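Local coordinates for protein MucR Phosphodiesterase (Pseudomonas aeruginosa, PDB 5M1T) that belongs to the EAL-domain phosphodiesterases and holds C2E in a pocket beside two magnesium sites, at residues Leu201-Leu206 and Leu236-Val241; Val54-Gly59 and Asn260-Phe265; Ala104-Arg109 and Leu144-Glu149. All coordinates share one frame; numbering follows the deposited sequence.

Contact 1 of 3, residues Leu201-Leu206 and Leu236-Val241; sequences LPASEL and LNLKIV
L238 packs against A203 and L206 just before strand 239-243 begins. The contact joins two neighbouring parallel strands of the EAL domain, a TIM-barrel-like fold. Strand 205-208 leads into strand 239-243 through a mostly helical beta-alpha-beta crossover.

L238 turns its CG beside its backbone N (chi1 -59°), and the two methyls then part. CD1 crosses to L206, 3.8 Å from CD2 of that residue. CD2 of L238 lies 4.1 Å from CB of A203. L206 and A203 also touch I185, so this apolar layer runs on to the next strand.

K239 makes the first pairing on both of its polar backbone atoms. Its N gives a hydrogen bond of 3.0 Å to O of S204. Its O accepts L206 N at 2.9 Å. The same oxygen is 3.1 Å from CA of E205, a CA-H...O contact. The K239 chain bends at chi2, and the ammonium end runs off from the partner strand.

I240 turns its N to N260 OD1 and bonds through its backbone to S261, so it serves the following strand. Its side chain reaches back to this contact: CD1 lies 3.8 Å from CB of L206, on the same sheet face.

V241 carries the pairing onward. Its N reaches O of L206 at 2.9 Å, with a nearly straight N-H...O angle of 169°, and its backbone also bonds to I208. Across the strand pair, E205 has CG between the backbone N and the carbonyl carbon (chi1 69°), and the chain then runs extended. The buried carboxylate is gripped by a salt bridge to K53 NZ at OE1 and a hydrogen bond from S184 OG at OE2. CG2 of V241 packs 3.7 Å from OE1 of E205.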
loop_
_atom_site.group_PDB
_atom_site.type_symbol
_atom_site.label_atom_id
_atom_site.label_comp_id
_atom_site.label_asym_id
_atom_site.label_seq_id
_atom_site.Cartn_x
_atom_site.Cartn_y
_atom_site.Cartn_z
ATOM N N LEU A 201 -10.126 -1.422 -14.119
ATOM C CA LEU A 201 -8.944 -0.640 -13.824
ATOM C C LEU A 201 -8.719 0.419 -14.907
ATOM O O LEU A 201 -8.877 0.151 -16.092
ATOM C CB LEU A 201 -7.699 -1.540 -13.684
ATOM C CG LEU A 201 -7.681 -2.554 -12.534
ATOM C CD1 LEU A 201 -6.423 -3.402 -12.566
ATOM C CD2 LEU A 201 -7.817 -1.894 -11.178
ATOM N N PRO A 202 -8.342 1.632 -14.500
ATOM C CA PRO A 202 -8.070 2.726 -15.455
ATOM C C PRO A 202 -6.649 2.637 -16.003
ATOM O O PRO A 202 -5.900 3.623 -15.981
ATOM C CB PRO A 202 -8.238 3.994 -14.602
ATOM C CG PRO A 202 -7.870 3.552 -13.225
ATOM C CD PRO A 202 -8.158 2.063 -13.106
ATOM N N ALA A 203 -6.283 1.442 -16.470
ATOM C CA ALA A 203 -5.022 1.239 -17.108
ATOM C C ALA A 203 -5.137 1.770 -18.508
ATOM O O ALA A 203 -6.215 1.901 -19.030
ATOM C CB ALA A 203 -4.670 -0.239 -17.132
ATOM N N SER A 204 -4.005 2.091 -19.095
ATOM C CA SER A 204 -3.923 2.614 -20.435
ATOM C C SER A 204 -3.163 1.676 -21.309
ATOM O O SER A 204 -3.314 1.710 -22.499
ATOM C CB SER A 204 -3.175 3.947 -20.418
ATOM O OG SER A 204 -4.084 4.962 -20.114
ATOM N N GLU A 205 -2.303 0.855 -20.706
ATOM C CA GLU A 205 -1.493 -0.095 -21.480
ATOM C C GLU A 205 -1.173 -1.381 -20.709
ATOM O O GLU A 205 -1.099 -1.380 -19.481
ATOM C CB GLU A 205 -0.203 0.573 -21.984
ATOM C CG GLU A 205 0.779 0.902 -20.913
ATOM C CD GLU A 205 2.149 1.415 -21.399
ATOM O OE1 GLU A 205 2.242 2.187 -22.407
ATOM O OE2 GLU A 205 3.149 1.046 -20.712
ATOM N N LEU A 206 -1.035 -2.474 -21.457
ATOM C CA LEU A 206 -0.437 -3.673 -20.943
ATOM C C LEU A 206 0.930 -3.849 -21.568
ATOM O O LEU A 206 1.110 -3.567 -22.761
ATOM C CB LEU A 206 -1.287 -4.887 -21.240
ATOM C CG LEU A 206 -2.779 -4.832 -20.950
ATOM C CD1 LEU A 206 -3.351 -6.149 -21.415
ATOM C CD2 LEU A 206 -3.080 -4.601 -19.468
ATOM N N LEU A 236 -10.254 -4.604 -24.905
ATOM C CA LEU A 236 -10.404 -3.778 -23.707
ATOM C C LEU A 236 -9.884 -2.334 -23.871
ATOM O O LEU A 236 -9.874 -1.545 -22.916
ATOM C CB LEU A 236 -9.680 -4.428 -22.530
ATOM C CG LEU A 236 -10.129 -5.825 -22.166
ATOM C CD1 LEU A 236 -9.142 -6.426 -21.182
ATOM C CD2 LEU A 236 -11.537 -5.753 -21.609
ATOM N N ASN A 237 -9.422 -2.011 -25.068
ATOM C CA ASN A 237 -8.984 -0.664 -25.384
ATOM C C ASN A 237 -7.756 -0.259 -24.585
ATOM O O ASN A 237 -7.724 0.781 -23.939
ATOM C CB ASN A 237 -10.123 0.340 -25.150
ATOM C CG ASN A 237 -9.900 1.627 -25.896
ATOM O OD1 ASN A 237 -9.385 1.614 -27.007
ATOM N ND2 ASN A 237 -10.265 2.752 -25.285
ATOM N N LEU A 238 -6.741 -1.105 -24.636
ATOM C CA LEU A 238 -5.489 -0.817 -23.998
ATOM C C LEU A 238 -4.379 -0.925 -25.049
ATOM O O LEU A 238 -4.359 -1.874 -25.861
ATOM C CB LEU A 238 -5.248 -1.809 -22.859
ATOM C CG LEU A 238 -6.310 -1.807 -21.776
ATOM C CD1 LEU A 238 -6.184 -3.036 -20.901
ATOM C CD2 LEU A 238 -6.269 -0.536 -20.936
ATOM N N LYS A 239 -3.474 0.043 -25.045
ATOM C CA LYS A 239 -2.285 -0.071 -25.853
ATOM C C LYS A 239 -1.478 -1.283 -25.376
ATOM O O LYS A 239 -1.401 -1.551 -24.167
ATOM C CB LYS A 239 -1.412 1.191 -25.730
ATOM C CG LYS A 239 -2.041 2.478 -26.232
ATOM C CD LYS A 239 -2.411 2.353 -27.695
ATOM C CE LYS A 239 -2.584 3.709 -28.387
ATOM N NZ LYS A 239 -3.336 3.494 -29.675
ATOM N N ILE A 240 -0.857 -1.980 -26.321
ATOM C CA ILE A 240 0.028 -3.093 -25.997
ATOM C C ILE A 240 1.520 -2.779 -26.286
ATOM O O ILE A 240 1.873 -2.331 -27.381
ATOM C CB ILE A 240 -0.383 -4.342 -26.797
ATOM C CG1 ILE A 240 -1.809 -4.726 -26.450
ATOM C CG2 ILE A 240 0.538 -5.511 -26.499
ATOM C CD1 ILE A 240 -2.015 -4.980 -24.973
ATOM N N VAL A 241 2.374 -3.004 -25.290
ATOM C CA VAL A 241 3.798 -2.847 -25.463
ATOM C C VAL A 241 4.426 -4.226 -25.429
ATOM O O VAL A 241 4.215 -5.005 -24.459
ATOM C CB VAL A 241 4.417 -2.002 -24.328
ATOM C CG1 VAL A 241 5.900 -1.767 -24.586
ATOM C CG2 VAL A 241 3.722 -0.665 -24.176
#

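Contact 2 of 3, residues Val54-Gly59 and Asn260-Phe265; sequences VLAPNG and NSLQGF. With C2E (9,9'-[(2R,3R,3aS,5S,7aR,9R,10R,10aS,12S,14aR)-3,5,10,12-tetrahydroxy-5,12-dioxidooctahydro-2H,7H-difuro[3,2-d:3',2'-j][1,3,7,9,2,8]tetraoxadiphosphacyclododecine-2,9-diyl]bis(2-amino-1,9-dihydro-6H-purin-6-one)), chain C.
V54 and L262 face each other as an antiparallel hydrogen-bonded pair, and this is the tight part of the contact. V54 N reaches O of L262 at 2.9 Å. L262 N returns a bond of 2.8 Å to O of V54. The next step, L55 with S261, is a non-hydrogen-bonded pair. There S261 CB presses to 3.2 Å from O of V54. A56 N then bonds to O of N260 at 3.0 Å.

A56 CB sits 3.9 Å from CG of L262, and T255 and Q251 of helix 248-257 adjoin this patch.

The two strands are the first and last of the sheet. Their pairing closes the TIM-barrel-like EAL fold, in which strand 46-55 is antiparallel to its neighbours.

The chain leaves the strand after L55, and the loose side begins at P57, which follows a cis peptide bond. O of P57 still touches CD1 of L262 at 3.5 Å and is hydrogen-bonded to Q251 NE2, while its ring points away. N58 also points away. L55 is partly exposed, and its CD2 touches O of N260.

At the other end, 260-265 runs into the ligand pocket. F265 N gives a straight hydrogen bond of 2.7 Å to O6 of C2E. The F265 ring lays one face over the same purine, with C6 of C2E offset toward the ring's rim, 3.4 Å from CD1, and R269 makes a cation-pi contact.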
loop_
_atom_site.group_PDB
_atom_site.type_symbol
_atom_site.label_atom_id
_atom_site.label_comp_id
_atom_site.label_asym_id
_atom_site.label_seq_id
_atom_site.Cartn_x
_atom_site.Cartn_y
_atom_site.Cartn_z
ATOM N N VAL A 54 9.106 2.459 -28.515
ATOM C CA VAL A 54 9.037 2.918 -29.908
ATOM C C VAL A 54 7.763 2.406 -30.555
ATOM O O VAL A 54 7.401 1.261 -30.309
ATOM C CB VAL A 54 10.286 2.375 -30.631
ATOM C CG1 VAL A 54 10.159 2.414 -32.114
ATOM C CG2 VAL A 54 11.493 3.192 -30.227
ATOM N N LEU A 55 7.084 3.227 -31.374
ATOM C CA LEU A 55 5.948 2.719 -32.159
ATOM C C LEU A 55 6.436 1.628 -33.110
ATOM O O LEU A 55 7.547 1.684 -33.619
ATOM C CB LEU A 55 5.152 3.812 -32.906
ATOM C CG LEU A 55 4.250 4.737 -32.029
ATOM C CD1 LEU A 55 3.270 5.539 -32.885
ATOM C CD2 LEU A 55 3.472 4.044 -30.901
ATOM N N ALA A 56 5.632 0.591 -33.245
ATOM C CA ALA A 56 6.010 -0.585 -34.012
ATOM C C ALA A 56 5.873 -0.290 -35.514
ATOM O O ALA A 56 4.892 0.301 -35.923
ATOM C CB ALA A 56 5.098 -1.728 -33.631
ATOM N N PRO A 57 6.817 -0.710 -36.347
ATOM C CA PRO A 57 7.967 -1.522 -35.980
ATOM C C PRO A 57 9.177 -0.758 -35.436
ATOM O O PRO A 57 9.947 -1.308 -34.653
ATOM C CB PRO A 57 8.361 -2.144 -37.320
ATOM C CG PRO A 57 7.998 -1.089 -38.329
ATOM C CD PRO A 57 6.727 -0.489 -37.805
ATOM N N ASN A 58 9.375 0.472 -35.893
ATOM C CA ASN A 58 10.547 1.240 -35.483
ATOM C C ASN A 58 10.249 2.730 -35.447
ATOM O O ASN A 58 11.149 3.534 -35.568
ATOM C CB ASN A 58 11.664 0.962 -36.461
ATOM C CG ASN A 58 13.004 0.938 -35.797
ATOM O OD1 ASN A 58 13.179 1.453 -34.685
ATOM N ND2 ASN A 58 13.971 0.331 -36.470
ATOM N N GLY A 59 8.954 3.039 -35.278
ATOM C CA GLY A 59 8.297 4.316 -35.640
ATOM C C GLY A 59 8.844 5.262 -34.637
ATOM O O GLY A 59 9.806 4.899 -33.970
ATOM N N ASN A 260 1.282 -2.062 -30.407
ATOM C CA ASN A 260 1.327 -0.628 -30.623
ATOM C C ASN A 260 2.774 -0.183 -30.552
ATOM O O ASN A 260 3.257 0.517 -31.450
ATOM C CB ASN A 260 0.429 0.100 -29.616
ATOM C CG ASN A 260 -1.024 -0.384 -29.698
ATOM O OD1 ASN A 260 -1.475 -1.263 -28.932
ATOM N ND2 ASN A 260 -1.752 0.145 -30.684
ATOM N N SER A 261 3.482 -0.644 -29.526
ATOM C CA SER A 261 4.839 -0.215 -29.296
ATOM C C SER A 261 5.740 -1.344 -28.812
ATOM O O SER A 261 5.273 -2.382 -28.305
ATOM C CB SER A 261 4.861 0.960 -28.317
ATOM O OG SER A 261 4.193 0.656 -27.108
ATOM N N LEU A 262 7.039 -1.155 -29.046
ATOM C CA LEU A 262 8.037 -2.167 -28.762
ATOM C C LEU A 262 9.120 -1.576 -27.877
ATOM O O LEU A 262 9.436 -0.381 -27.969
ATOM C CB LEU A 262 8.688 -2.686 -30.048
ATOM C CG LEU A 262 7.802 -3.134 -31.222
ATOM C CD1 LEU A 262 8.693 -3.625 -32.353
ATOM C CD2 LEU A 262 6.848 -4.246 -30.837
ATOM N N GLN A 263 9.703 -2.444 -27.062
ATOM C CA GLN A 263 10.829 -2.093 -26.217
ATOM C C GLN A 263 11.796 -3.276 -26.214
ATOM O O GLN A 263 11.382 -4.447 -26.160
ATOM C CB GLN A 263 10.299 -1.834 -24.835
ATOM C CG GLN A 263 11.246 -1.219 -23.903
ATOM C CD GLN A 263 10.595 -0.900 -22.575
ATOM O OE1 GLN A 263 9.386 -0.609 -22.503
ATOM N NE2 GLN A 263 11.404 -0.915 -21.515
ATOM N N GLY A 264 13.081 -2.992 -26.375
ATOM C CA GLY A 264 14.040 -4.080 -26.378
ATOM C C GLY A 264 15.392 -3.657 -26.868
ATOM O O GLY A 264 15.539 -2.569 -27.462
ATOM N N PHE A 265 16.375 -4.529 -26.627
ATOM C CA PHE A 265 17.753 -4.285 -27.029
ATOM C C PHE A 265 17.917 -3.982 -28.531
ATOM O O PHE A 265 18.750 -3.189 -28.902
ATOM C CB PHE A 265 18.650 -5.451 -26.660
ATOM C CG PHE A 265 18.889 -5.596 -25.192
ATOM C CD1 PHE A 265 18.345 -4.713 -24.279
ATOM C CD2 PHE A 265 19.699 -6.608 -24.727
ATOM C CE1 PHE A 265 18.595 -4.835 -22.948
ATOM C CE2 PHE A 265 19.932 -6.747 -23.391
ATOM C CZ PHE A 265 19.369 -5.852 -22.503
HETATM P P1 C2E C . 10.863 -4.560 -15.845
HETATM O O2P C2E C . 9.900 -3.523 -15.335
HETATM O O1P C2E C . 10.232 -5.711 -16.601
HETATM O "O5'" C2E C . 11.915 -3.805 -16.776
HETATM C "C5'" C2E C . 12.329 -4.364 -18.003
HETATM C "C4'" C2E C . 13.580 -5.194 -17.831
HETATM O "O4'" C2E C . 13.834 -5.887 -19.068
HETATM C "C3'" C2E C . 14.810 -4.346 -17.558
HETATM O "O3'" C2E C . 15.706 -5.091 -16.734
HETATM C "C2'" C2E C . 15.438 -4.161 -18.922
HETATM O "O2'" C2E C . 16.844 -3.913 -18.868
HETATM C "C1'" C2E C . 15.139 -5.527 -19.524
HETATM N N9 C2E C . 15.147 -5.549 -20.986
HETATM C C8 C2E C . 14.629 -4.627 -21.813
HETATM N N7 C2E C . 14.819 -4.998 -23.098
HETATM C C5 C2E C . 15.454 -6.179 -23.091
HETATM C C6 C2E C . 15.949 -7.117 -24.103
HETATM O O6 C2E C . 15.784 -6.871 -25.319
HETATM N N1 C2E C . 16.561 -8.230 -23.666
HETATM C C2 C2E C . 16.735 -8.496 -22.351
HETATM N N2 C2E C . 17.365 -9.631 -21.971
HETATM N N3 C2E C . 16.295 -7.682 -21.375
HETATM C C4 C2E C . 15.670 -6.532 -21.692
HETATM P P11 C2E C . 16.394 -4.410 -15.450
HETATM O O21 C2E C . 16.825 -3.002 -15.825
HETATM O O11 C2E C . 17.577 -5.227 -15.053
HETATM O O5A C2E C . 15.281 -4.341 -14.305
HETATM C C5A C2E C . 14.700 -5.564 -13.841
HETATM C C4A C2E C . 13.470 -5.260 -13.013
HETATM O O4A C2E C . 13.799 -4.422 -11.911
HETATM C C3A C2E C . 12.438 -4.460 -13.765
HETATM O O3A C2E C . 11.647 -5.262 -14.623
HETATM C C2A C2E C . 11.637 -3.832 -12.654
HETATM O O2A C2E C . 10.699 -4.747 -12.106
HETATM C C1A C2E C . 12.690 -3.568 -11.607
HETATM N N91 C2E C . 13.087 -2.131 -11.622
HETATM C C81 C2E C . 13.992 -1.510 -12.406
HETATM N N71 C2E C . 14.086 -0.192 -12.082
HETATM C C51 C2E C . 13.222 0.021 -11.074
HETATM C C61 C2E C . 12.799 1.171 -10.257
HETATM O O61 C2E C . 13.289 2.303 -10.458
HETATM N N11 C2E C . 11.868 0.960 -9.309
HETATM C C21 C2E C . 11.322 -0.258 -9.102
HETATM N N21 C2E C . 10.395 -0.410 -8.140
HETATM N N31 C2E C . 11.655 -1.358 -9.810
HETATM C C41 C2E C . 12.572 -1.255 -10.789
#

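Contact 3 of 3, residues Ala104-Arg109 and Leu144-Glu149; sequences ACRQMR and LRHSLE
R109 sets CG anti to its backbone N (chi1 -175°) and then bends at chi2 and chi3, which carries its guanidinium over to S147 and E149. H146 holds its ring beside its own backbone N (chi1 -65°), and this lays the ring flat against helix 93-113.

One face of the H146 ring covers the backbone of C105 and R106. R106 N stands 3.8 Å above that plane, over the ring centre. Toward the rim of the same face, CB of R106 lies 3.5 Å from CE1 and CB of C105 3.8 Å from CD2 of H146. CG of R145 lies near the rim of the opposite face. The NE2 corner is hydrogen-bonded to D102, which probably helps set the turn of the ring. D102 also takes a salt bridge from R145.

H146 is where helix 135-145 stops. A Schellman motif ends the helix: S147, with positive phi, is its C-prime residue, and its N bonds to O of L144 at 3.1 Å. L148 N turns back to L143 O. The contact thus packs the C-terminal end of one helix of the EAL domain against the side of another.

NH1 of R109 has two acceptors. It meets O of S147 at 2.7 Å, within the turn. It also forms a salt bridge of 3.0 Å with OE1 of E149, which it reaches from above the carboxylate plane. The two flat groups are 37° apart. Both bonds are bent and leave the guanidinium plane. NH2 of R109 has a further salt bridge to D113.

Beside the polar group, L148 packs on the buried side. Its CD2 packs 3.8 Å from SG of C105, and its CD1 lies 3.8 Å from CG of M108. L112 and L143 also touch L148.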
loop_
_atom_site.group_PDB
_atom_site.type_symbol
_atom_site.label_atom_id
_atom_site.label_comp_id
_atom_site.label_asym_id
_atom_site.label_seq_id
_atom_site.Cartn_x
_atom_site.Cartn_y
_atom_site.Cartn_z
ATOM N N ALA A 104 13.368 11.120 -12.394
ATOM C CA ALA A 104 12.633 10.834 -13.617
ATOM C C ALA A 104 11.805 12.061 -13.999
ATOM O O ALA A 104 11.677 12.424 -15.166
ATOM C CB ALA A 104 11.727 9.635 -13.407
ATOM N N CYS A 105 11.181 12.672 -13.014
ATOM C CA CYS A 105 10.365 13.852 -13.290
ATOM C C CYS A 105 11.235 15.013 -13.722
ATOM O O CYS A 105 10.859 15.778 -14.589
ATOM C CB CYS A 105 9.491 14.231 -12.083
ATOM S SG CYS A 105 8.089 13.101 -11.831
ATOM N N ARG A 106 12.411 15.132 -13.131
ATOM C CA ARG A 106 13.357 16.195 -13.473
ATOM C C ARG A 106 13.772 16.037 -14.916
ATOM O O ARG A 106 13.769 17.001 -15.708
ATOM C CB ARG A 106 14.591 16.119 -12.587
ATOM C CG ARG A 106 15.471 17.371 -12.652
ATOM C CD ARG A 106 16.767 17.250 -11.850
ATOM N NE ARG A 106 17.621 16.161 -12.324
ATOM C CZ ARG A 106 18.421 16.215 -13.402
ATOM N NH1 ARG A 106 18.530 17.321 -14.132
ATOM N NH2 ARG A 106 19.131 15.143 -13.760
ATOM N N GLN A 107 14.120 14.806 -15.262
ATOM C CA GLN A 107 14.546 14.493 -16.603
ATOM C C GLN A 107 13.467 14.735 -17.661
ATOM O O GLN A 107 13.761 15.279 -18.735
ATOM C CB GLN A 107 15.020 13.055 -16.678
ATOM C CG GLN A 107 15.781 12.755 -17.939
ATOM C CD GLN A 107 17.034 13.622 -18.085
ATOM O OE1 GLN A 107 17.883 13.673 -17.193
ATOM N NE2 GLN A 107 17.139 14.307 -19.197
ATOM N N MET A 108 12.233 14.326 -17.377
ATOM C CA MET A 108 11.159 14.514 -18.342
ATOM C C MET A 108 10.927 16.011 -18.593
ATOM O O MET A 108 10.809 16.451 -19.749
ATOM C CB MET A 108 9.882 13.813 -17.869
ATOM C CG MET A 108 8.752 13.751 -18.902
ATOM S SD MET A 108 9.136 13.070 -20.547
ATOM C CE MET A 108 9.771 11.516 -20.101
ATOM N N ARG A 109 10.870 16.796 -17.503
ATOM C CA ARG A 109 10.775 18.238 -17.606
ATOM C C ARG A 109 11.854 18.801 -18.537
ATOM O O ARG A 109 11.550 19.535 -19.454
ATOM C CB ARG A 109 10.875 18.860 -16.221
ATOM C CG ARG A 109 10.669 20.369 -16.151
ATOM C CD ARG A 109 9.234 20.803 -16.420
ATOM N NE ARG A 109 9.036 21.206 -17.803
ATOM C CZ ARG A 109 7.872 21.163 -18.462
ATOM N NH1 ARG A 109 6.772 20.695 -17.879
ATOM N NH2 ARG A 109 7.807 21.571 -19.732
ATOM N N LEU A 144 4.506 18.414 -9.094
ATOM C CA LEU A 144 4.480 19.835 -8.737
ATOM C C LEU A 144 5.911 20.417 -8.606
ATOM O O LEU A 144 6.226 21.443 -9.203
ATOM C CB LEU A 144 3.672 20.016 -7.452
ATOM C CG LEU A 144 3.481 21.455 -6.972
ATOM C CD1 LEU A 144 2.484 22.196 -7.870
ATOM C CD2 LEU A 144 3.031 21.440 -5.498
ATOM N N ARG A 145 6.780 19.729 -7.871
ATOM C CA ARG A 145 8.199 20.123 -7.722
ATOM C C ARG A 145 8.919 20.433 -9.041
ATOM O O ARG A 145 9.741 21.339 -9.116
ATOM C CB ARG A 145 8.960 19.007 -6.986
ATOM C CG ARG A 145 10.289 19.402 -6.363
ATOM C CD ARG A 145 11.015 18.165 -5.787
ATOM N NE ARG A 145 10.151 17.415 -4.879
ATOM C CZ ARG A 145 9.907 16.093 -4.882
ATOM N NH1 ARG A 145 10.455 15.228 -5.749
ATOM N NH2 ARG A 145 9.056 15.640 -3.988
ATOM N N HIS A 146 8.629 19.653 -10.080
ATOM C CA HIS A 146 9.296 19.789 -11.380
ATOM C C HIS A 146 8.388 20.371 -12.450
ATOM O O HIS A 146 8.698 20.282 -13.620
ATOM C CB HIS A 146 9.818 18.413 -11.812
ATOM C CG HIS A 146 10.888 17.888 -10.909
ATOM N ND1 HIS A 146 12.181 18.360 -10.936
ATOM C CD2 HIS A 146 10.835 16.991 -9.899
ATOM C CE1 HIS A 146 12.887 17.758 -10.000
ATOM N NE2 HIS A 146 12.096 16.910 -9.366
ATOM N N SER A 147 7.253 20.943 -12.038
ATOM C CA SER A 147 6.266 21.527 -12.969
ATOM C C SER A 147 5.986 20.615 -14.170
ATOM O O SER A 147 6.052 21.040 -15.343
ATOM C CB SER A 147 6.754 22.892 -13.461
ATOM O OG SER A 147 7.247 23.635 -12.383
ATOM N N LEU A 148 5.658 19.370 -13.877
ATOM C CA LEU A 148 5.516 18.357 -14.918
ATOM C C LEU A 148 4.057 17.956 -15.078
ATOM O O LEU A 148 3.426 17.511 -14.123
ATOM C CB LEU A 148 6.375 17.129 -14.586
ATOM C CG LEU A 148 6.311 16.008 -15.644
ATOM C CD1 LEU A 148 6.852 16.432 -17.012
ATOM C CD2 LEU A 148 7.032 14.792 -15.121
ATOM N N GLU A 149 3.524 18.117 -16.271
ATOM C CA GLU A 149 2.156 17.712 -16.541
ATOM C C GLU A 149 2.001 16.224 -16.278
ATOM O O GLU A 149 2.837 15.436 -16.710
ATOM C CB GLU A 149 1.774 18.025 -17.994
ATOM C CG GLU A 149 1.955 19.489 -18.344
ATOM C CD GLU A 149 3.356 19.782 -18.895
ATOM O OE1 GLU A 149 4.335 19.096 -18.522
ATOM O OE2 GLU A 149 3.468 20.694 -19.746
#

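All three contacts belong to one EAL domain. Contacts 1 and 2 touch and share its sheet, with centres about 16 Å apart. Strands 205-208, 239-243 and 261-263 lie side by side in it, and contact 2 adds strand 46-55 to close the ring. Contact 3 lies in the helical layer, with its centre about 24 Å from that of contact 1 and 25 Å from that of contact 2, and touches neither. Along the chain, contact 2 spans the other two, while contact 3 closes before contact 1 opens. Contacts 1 and 2 thus join strands of the barrel-like sheet, contact 3 joins two of its outer helices, and contact 2 leads into the C2E pocket.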